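PDB 4ZI8: protein Pcdhgc3 from Mus musculus, which probably acts as a calcium-dependent cell-adhesion protein and may help establish and maintain specific neuronal connections, seen here as its first three extracellular cadherin domains. Local coordinates for residues B[265-277]-B[284-296]. Residues are numbered along the deposited sequence; the frame is centred on the assembly and turned at random.
Sequences LNGEIVYSFGSHN and LFALDLVTGVLTI. With CA (calcium ion), chain S.
Tyr-271 sets one ring face against Gly-292 CA, 4.0 Å from the ring centroid and 29° off the normal, a CH-pi contact, and its CE2 edge against Val-290 O. Ile-269 CG2 lies on the opposite face, offset toward the rim, and the ring is held between the two. CG is anti to the carbonyl carbon and beside the backbone N, which puts the ring on the side where Tyr-271 N donates to Leu-289 O at 2.8 Å and 174°, nearly straight; its OH bonds to Ala-258 N. A water joins Ile-269 O to Val-290 O. Asp-288 OD1 accepts from Val-290 N, an Asx turn, and from Thr-291 N, completing an Asx motif, the donors coming from opposite faces of the carboxylate plane. In the third cadherin domain of this fragment, a beta sandwich, the contact joins edge strands of the two sheets: 269-273, which pairs with 307-316, and 285-287, which hairpins with 293-296; the axes of 269-273 and 285-287 run 7.8 Å apart at 162°. Cutting Tyr-271 back to an alanine is likely to leave Gly-292 CA without its aromatic face and Ala-258 N without the hydroxyl. Farther along, Phe-273 takes Leu-287 CB over one face, 4.1 Å from the centroid, and Leu-294 CD1 at its edge, 3.7 Å from CE1. Leu-287 has CG anti to its backbone N, and Leu-287 CD2 comes to 3.4 Å from Ser-272 C. At the other end of 265-277, Asn-266 O binds a calcium ion at 2.2 Å, with Asn-228, Asn-230, Asp-260, Asp-262 and Asp-316 among its other ligands.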
ATOM      1  N   LEU B 265       1.748   3.788 -18.558  1.00 40.22           N
ATOM      2  CA  LEU B 265       1.125   2.637 -19.209  1.00 37.18           C
ATOM      3  C   LEU B 265      -0.381   2.661 -19.037  1.00 38.44           C
ATOM      4  O   LEU B 265      -1.131   2.248 -19.945  1.00 35.62           O
ATOM      5  CB  LEU B 265       1.688   1.324 -18.655  1.00 41.74           C
ATOM      6  CG  LEU B 265       3.189   1.066 -18.899  1.00 46.72           C
ATOM      7  CD1 LEU B 265       3.708  -0.028 -17.968  1.00 47.08           C
ATOM      8  CD2 LEU B 265       3.433   0.688 -20.330  1.00 43.81           C
ATOM      9  N   ASN B 266      -0.815   3.134 -17.880  1.00 33.94           N
ATOM     10  CA  ASN B 266      -2.222   3.234 -17.567  1.00 33.94           C
ATOM     11  C   ASN B 266      -2.958   4.131 -18.561  1.00 29.34           C
ATOM     12  O   ASN B 266      -4.174   4.082 -18.678  1.00 28.60           O
ATOM     13  CB  ASN B 266      -2.423   3.776 -16.160  1.00 34.71           C
ATOM     14  CG  ASN B 266      -1.940   2.825 -15.066  1.00 40.21           C
ATOM     15  OD1 ASN B 266      -1.983   1.599 -15.204  1.00 40.11           O
ATOM     16  ND2 ASN B 266      -1.495   3.404 -13.948  1.00 41.35           N
ATOM     17  N   GLY B 267      -2.211   4.980 -19.247  1.00 31.03           N
ATOM     18  CA  GLY B 267      -2.802   5.922 -20.173  1.00 32.94           C
ATOM     19  C   GLY B 267      -2.333   5.696 -21.595  1.00 31.01           C
ATOM     20  O   GLY B 267      -2.693   6.447 -22.495  1.00 33.84           O
ATOM     21  N   GLU B 268      -1.501   4.679 -21.804  1.00 30.47           N
ATOM     22  CA  GLU B 268      -0.952   4.437 -23.134  1.00 32.05           C
ATOM     23  C   GLU B 268      -1.860   3.533 -23.944  1.00 31.34           C
ATOM     24  O   GLU B 268      -2.148   2.409 -23.546  1.00 31.01           O
ATOM     25  CB  GLU B 268       0.425   3.815 -23.036  1.00 33.55           C
ATOM     26  CG  GLU B 268       1.045   3.523 -24.385  1.00 37.36           C
ATOM     27  CD  GLU B 268       2.472   3.046 -24.252  1.00 42.86           C
ATOM     28  OE1 GLU B 268       2.999   3.081 -23.113  1.00 48.94           O
ATOM     29  OE2 GLU B 268       3.063   2.642 -25.274  1.00 44.37           O
ATOM     30  N   ILE B 269      -2.280   4.001 -25.105  1.00 33.23           N
ATOM     31  CA  ILE B 269      -3.351   3.320 -25.824  1.00 31.64           C
ATOM     32  C   ILE B 269      -2.875   2.399 -26.937  1.00 31.74           C
ATOM     33  O   ILE B 269      -1.938   2.736 -27.707  1.00 31.17           O
ATOM     34  CB  ILE B 269      -4.321   4.357 -26.367  1.00 31.71           C
ATOM     35  CG1 ILE B 269      -5.224   4.788 -25.214  1.00 30.06           C
ATOM     36  CG2 ILE B 269      -5.163   3.783 -27.524  1.00 28.04           C
ATOM     37  CD1 ILE B 269      -5.674   6.193 -25.327  1.00 41.06           C
ATOM     38  N   VAL B 270      -3.488   1.214 -26.960  1.00 28.24           N
ATOM     39  CA  VAL B 270      -3.289   0.221 -28.009  1.00 29.35           C
ATOM     40  C   VAL B 270      -4.572   0.050 -28.831  1.00 27.61           C
ATOM     41  O   VAL B 270      -5.640  -0.190 -28.262  1.00 27.57           O
ATOM     42  CB  VAL B 270      -2.917  -1.151 -27.438  1.00 36.13           C
ATOM     43  CG1 VAL B 270      -2.785  -2.188 -28.583  1.00 36.72           C
ATOM     44  CG2 VAL B 270      -1.660  -1.070 -26.629  1.00 39.98           C
ATOM     45  N   TYR B 271      -4.463   0.159 -30.153  1.00 29.03           N
ATOM     46  CA  TYR B 271      -5.629  -0.004 -31.022  1.00 27.29           C
ATOM     47  C   TYR B 271      -5.645  -1.395 -31.626  1.00 27.28           C
ATOM     48  O   TYR B 271      -4.621  -1.882 -32.063  1.00 27.39           O
ATOM     49  CB  TYR B 271      -5.630   1.038 -32.143  1.00 27.21           C
ATOM     50  CG  TYR B 271      -5.677   2.455 -31.648  1.00 28.87           C
ATOM     51  CD1 TYR B 271      -6.869   2.999 -31.182  1.00 29.97           C
ATOM     52  CD2 TYR B 271      -4.531   3.253 -31.631  1.00 28.53           C
ATOM     53  CE1 TYR B 271      -6.927   4.291 -30.711  1.00 29.99           C
ATOM     54  CE2 TYR B 271      -4.579   4.567 -31.163  1.00 26.72           C
ATOM     55  CZ  TYR B 271      -5.786   5.077 -30.705  1.00 28.85           C
ATOM     56  OH  TYR B 271      -5.876   6.364 -30.238  1.00 29.50           O
ATOM     57  N   SER B 272      -6.812  -2.033 -31.674  1.00 26.15           N
ATOM     58  CA  SER B 272      -6.911  -3.363 -32.257  1.00 24.13           C
ATOM     59  C   SER B 272      -8.294  -3.529 -32.849  1.00 23.01           C
ATOM     60  O   SER B 272      -9.200  -2.734 -32.545  1.00 22.73           O
ATOM     61  CB  SER B 272      -6.634  -4.453 -31.216  1.00 29.65           C
ATOM     62  OG  SER B 272      -7.610  -4.448 -30.190  1.00 28.32           O
ATOM     63  N   PHE B 273      -8.444  -4.533 -33.706  1.00 21.57           N
ATOM     64  CA  PHE B 273      -9.753  -4.884 -34.214  1.00 24.10           C
ATOM     65  C   PHE B 273     -10.567  -5.482 -33.086  1.00 25.21           C
ATOM     66  O   PHE B 273     -10.106  -6.397 -32.398  1.00 28.75           O
ATOM     67  CB  PHE B 273      -9.646  -5.874 -35.381  1.00 24.20           C
ATOM     68  CG  PHE B 273      -9.115  -5.256 -36.644  1.00 24.89           C
ATOM     69  CD1 PHE B 273      -9.809  -4.236 -37.276  1.00 26.72           C
ATOM     70  CD2 PHE B 273      -7.921  -5.690 -37.198  1.00 28.06           C
ATOM     71  CE1 PHE B 273      -9.309  -3.653 -38.459  1.00 29.75           C
ATOM     72  CE2 PHE B 273      -7.427  -5.131 -38.366  1.00 24.75           C
ATOM     73  CZ  PHE B 273      -8.113  -4.118 -38.997  1.00 27.05           C
ATOM     74  N   GLY B 274     -11.774  -4.961 -32.895  1.00 30.62           N
ATOM     75  CA  GLY B 274     -12.663  -5.460 -31.845  1.00 37.22           C
ATOM     76  C   GLY B 274     -13.104  -6.884 -32.123  1.00 43.80           C
ATOM     77  O   GLY B 274     -13.066  -7.325 -33.274  1.00 42.11           O
ATOM     78  N   SER B 275     -13.521  -7.600 -31.075  1.00 40.98           N
ATOM     79  CA  SER B 275     -14.124  -8.928 -31.201  1.00 35.90           C
ATOM     80  C   SER B 275     -15.414  -8.772 -31.954  1.00 35.42           C
ATOM     81  O   SER B 275     -16.000  -9.726 -32.449  1.00 31.88           O
ATOM     82  CB  SER B 275     -14.402  -9.549 -29.828  1.00 39.32           C
ATOM     83  OG  SER B 275     -15.289  -8.715 -29.075  1.00 39.12           O
ATOM     84  N   HIS B 276     -15.854  -7.527 -31.982  1.00 36.47           N
ATOM     85  CA  HIS B 276     -17.060  -7.120 -32.643  1.00 41.40           C
ATOM     86  C   HIS B 276     -16.799  -6.964 -34.132  1.00 39.40           C
ATOM     87  O   HIS B 276     -16.928  -5.877 -34.663  1.00 42.76           O
ATOM     88  CB  HIS B 276     -17.557  -5.799 -32.031  1.00 39.99           C
ATOM     89  CG  HIS B 276     -19.022  -5.796 -31.735  1.00 38.72           C
ATOM     90  ND1 HIS B 276     -19.575  -6.537 -30.712  1.00 40.78           N
ATOM     91  CD2 HIS B 276     -20.052  -5.164 -32.348  1.00 41.45           C
ATOM     92  CE1 HIS B 276     -20.884  -6.352 -30.701  1.00 46.79           C
ATOM     93  NE2 HIS B 276     -21.200  -5.530 -31.688  1.00 44.36           N
ATOM     94  N   ASN B 277     -16.423  -8.047 -34.800  1.00 35.90           N
ATOM     95  CA  ASN B 277     -16.107  -7.992 -36.218  1.00 30.09           C
ATOM     96  C   ASN B 277     -16.373  -9.303 -36.900  1.00 28.93           C
ATOM     97  O   ASN B 277     -16.317 -10.357 -36.276  1.00 30.65           O
ATOM     98  CB  ASN B 277     -14.644  -7.630 -36.446  1.00 25.91           C
ATOM     99  CG  ASN B 277     -14.392  -6.161 -36.363  1.00 26.88           C
ATOM    100  OD1 ASN B 277     -14.903  -5.379 -37.172  1.00 28.59           O
ATOM    101  ND2 ASN B 277     -13.589  -5.759 -35.382  1.00 24.79           N
ATOM    102  N   LEU B 284      -8.794  -8.021 -44.968  1.00 29.11           N
ATOM    103  CA  LEU B 284      -9.147  -6.953 -45.882  1.00 30.37           C
ATOM    104  C   LEU B 284      -8.564  -5.611 -45.438  1.00 30.89           C
ATOM    105  O   LEU B 284      -8.210  -4.774 -46.274  1.00 29.79           O
ATOM    106  CB  LEU B 284     -10.669  -6.864 -46.014  1.00 29.09           C
ATOM    107  CG  LEU B 284     -11.186  -5.785 -46.963  1.00 39.43           C
ATOM    108  CD1 LEU B 284     -10.540  -5.921 -48.351  1.00 38.15           C
ATOM    109  CD2 LEU B 284     -12.705  -5.870 -47.078  1.00 40.51           C
ATOM    110  N   PHE B 285      -8.451  -5.420 -44.126  1.00 27.78           N
ATOM    111  CA  PHE B 285      -7.930  -4.177 -43.578  1.00 26.39           C
ATOM    112  C   PHE B 285      -6.715  -4.428 -42.688  1.00 30.03           C
ATOM    113  O   PHE B 285      -6.474  -5.552 -42.246  1.00 28.69           O
ATOM    114  CB  PHE B 285      -9.018  -3.442 -42.788  1.00 25.06           C
ATOM    115  CG  PHE B 285     -10.200  -3.059 -43.623  1.00 25.87           C
ATOM    116  CD1 PHE B 285     -10.161  -1.919 -44.413  1.00 25.99           C
ATOM    117  CD2 PHE B 285     -11.339  -3.850 -43.640  1.00 28.71           C
ATOM    118  CE1 PHE B 285     -11.248  -1.566 -45.201  1.00 30.33           C
ATOM    119  CE2 PHE B 285     -12.435  -3.514 -44.427  1.00 29.72           C
ATOM    120  CZ  PHE B 285     -12.390  -2.371 -45.213  1.00 29.50           C
ATOM    121  N   ALA B 286      -5.945  -3.368 -42.449  1.00 28.41           N
ATOM    122  CA  ALA B 286      -4.849  -3.409 -41.501  1.00 30.61           C
ATOM    123  C   ALA B 286      -4.996  -2.210 -40.558  1.00 29.78           C
ATOM    124  O   ALA B 286      -5.549  -1.173 -40.936  1.00 29.45           O
ATOM    125  CB  ALA B 286      -3.522  -3.393 -42.202  1.00 30.05           C
ATOM    126  N   LEU B 287      -4.506  -2.350 -39.337  1.00 27.91           N
ATOM    127  CA  LEU B 287      -4.677  -1.310 -38.357  1.00 26.65           C
ATOM    128  C   LEU B 287      -3.374  -1.137 -37.569  1.00 29.61           C
ATOM    129  O   LEU B 287      -2.866  -2.093 -36.980  1.00 29.60           O
ATOM    130  CB  LEU B 287      -5.839  -1.654 -37.424  1.00 23.36           C
ATOM    131  CG  LEU B 287      -6.027  -0.722 -36.222  1.00 26.78           C
ATOM    132  CD1 LEU B 287      -6.614   0.621 -36.629  1.00 23.87           C
ATOM    133  CD2 LEU B 287      -6.911  -1.403 -35.171  1.00 28.92           C
ATOM    134  N   ASP B 288      -2.803   0.057 -37.579  1.00 29.03           N
ATOM    135  CA  ASP B 288      -1.614   0.268 -36.759  1.00 28.52           C
ATOM    136  C   ASP B 288      -1.984   0.368 -35.292  1.00 27.25           C
ATOM    137  O   ASP B 288      -2.757   1.248 -34.899  1.00 25.01           O
ATOM    138  CB  ASP B 288      -0.869   1.522 -37.181  1.00 31.41           C
ATOM    139  CG  ASP B 288       0.499   1.603 -36.560  1.00 31.99           C
ATOM    140  OD1 ASP B 288       0.596   1.914 -35.354  1.00 31.30           O
ATOM    141  OD2 ASP B 288       1.486   1.337 -37.278  1.00 36.80           O
ATOM    142  N   LEU B 289      -1.402  -0.504 -34.474  1.00 27.73           N
ATOM    143  CA  LEU B 289      -1.796  -0.602 -33.074  1.00 28.84           C
ATOM    144  C   LEU B 289      -1.401   0.638 -32.263  1.00 27.78           C
ATOM    145  O   LEU B 289      -1.969   0.879 -31.212  1.00 29.83           O
ATOM    146  CB  LEU B 289      -1.200  -1.867 -32.441  1.00 31.58           C
ATOM    147  CG  LEU B 289       0.335  -1.947 -32.402  1.00 36.03           C
ATOM    148  CD1 LEU B 289       0.765  -1.720 -30.997  1.00 37.97           C
ATOM    149  CD2 LEU B 289       0.872  -3.260 -32.860  1.00 34.28           C
ATOM    150  N   VAL B 290      -0.443   1.422 -32.756  1.00 30.28           N
ATOM    151  CA  VAL B 290      -0.025   2.650 -32.068  1.00 29.65           C
ATOM    152  C   VAL B 290      -0.755   3.877 -32.613  1.00 31.85           C
ATOM    153  O   VAL B 290      -1.264   4.701 -31.837  1.00 30.46           O
ATOM    154  CB  VAL B 290       1.471   2.895 -32.190  1.00 32.31           C
ATOM    155  CG1 VAL B 290       1.876   4.205 -31.426  1.00 34.23           C
ATOM    156  CG2 VAL B 290       2.244   1.717 -31.610  1.00 33.19           C
ATOM    157  N   THR B 291      -0.832   3.996 -33.936  1.00 31.57           N
ATOM    158  CA  THR B 291      -1.319   5.233 -34.513  1.00 32.81           C
ATOM    159  C   THR B 291      -2.804   5.239 -34.777  1.00 29.92           C
ATOM    160  O   THR B 291      -3.368   6.306 -35.013  1.00 35.93           O
ATOM    161  CB  THR B 291      -0.637   5.551 -35.821  1.00 36.03           C
ATOM    162  OG1 THR B 291      -1.019   4.568 -36.780  1.00 30.58           O
ATOM    163  CG2 THR B 291       0.867   5.557 -35.652  1.00 39.85           C
ATOM    164  N   GLY B 292      -3.443   4.075 -34.756  1.00 24.32           N
ATOM    165  CA  GLY B 292      -4.864   4.006 -35.058  1.00 25.56           C
ATOM    166  C   GLY B 292      -5.200   4.226 -36.531  1.00 29.01           C
ATOM    167  O   GLY B 292      -6.358   4.422 -36.914  1.00 28.14           O
ATOM    168  N   VAL B 293      -4.185   4.178 -37.380  1.00 31.18           N
ATOM    169  CA  VAL B 293      -4.415   4.297 -38.811  1.00 30.44           C
ATOM    170  C   VAL B 293      -4.899   2.978 -39.426  1.00 28.37           C
ATOM    171  O   VAL B 293      -4.247   1.936 -39.324  1.00 26.99           O
ATOM    172  CB  VAL B 293      -3.139   4.787 -39.517  1.00 31.25           C
ATOM    173  CG1 VAL B 293      -3.322   4.751 -41.045  1.00 29.37           C
ATOM    174  CG2 VAL B 293      -2.806   6.203 -39.049  1.00 28.77           C
ATOM    175  N   LEU B 294      -6.081   3.035 -40.036  1.00 27.66           N
ATOM    176  CA  LEU B 294      -6.672   1.912 -40.739  1.00 25.74           C
ATOM    177  C   LEU B 294      -6.370   2.036 -42.227  1.00 29.50           C
ATOM    178  O   LEU B 294      -6.602   3.107 -42.824  1.00 27.82           O
ATOM    179  CB  LEU B 294      -8.176   1.884 -40.499  1.00 25.24           C
ATOM    180  CG  LEU B 294      -9.003   0.783 -41.153  1.00 28.19           C
ATOM    181  CD1 LEU B 294      -8.814  -0.545 -40.433  1.00 27.96           C
ATOM    182  CD2 LEU B 294     -10.475   1.209 -41.181  1.00 32.22           C
ATOM    183  N   THR B 295      -5.828   0.970 -42.817  1.00 26.71           N
ATOM    184  CA  THR B 295      -5.452   0.969 -44.230  1.00 28.50           C
ATOM    185  C   THR B 295      -6.117  -0.202 -44.974  1.00 30.52           C
ATOM    186  O   THR B 295      -6.559  -1.181 -44.359  1.00 26.41           O
ATOM    187  CB  THR B 295      -3.921   0.856 -44.439  1.00 27.27           C
ATOM    188  OG1 THR B 295      -3.398  -0.201 -43.631  1.00 30.83           O
ATOM    189  CG2 THR B 295      -3.191   2.137 -44.076  1.00 28.25           C
ATOM    190  N   ILE B 296      -6.157  -0.113 -46.298  1.00 28.60           N
ATOM    191  CA  ILE B 296      -6.565  -1.246 -47.119  1.00 26.03           C
ATOM    192  C   ILE B 296      -5.467  -2.267 -47.111  1.00 27.02           C
ATOM    193  O   ILE B 296      -4.288  -1.933 -47.263  1.00 31.87           O
ATOM    194  CB  ILE B 296      -6.867  -0.819 -48.550  1.00 26.86           C
ATOM    195  CG1 ILE B 296      -8.045   0.148 -48.533  1.00 28.75           C
ATOM    196  CG2 ILE B 296      -7.157  -2.048 -49.449  1.00 24.63           C
ATOM    197  CD1 ILE B 296      -9.344  -0.509 -48.043  1.00 26.09           C
TER
HETATM  198 CA    CA S 406      -6.403   4.175 -18.364  1.00 28.57          CA
HETATM  199  O   HOH W   1      -1.571   5.101 -29.001  1.00 30.62           O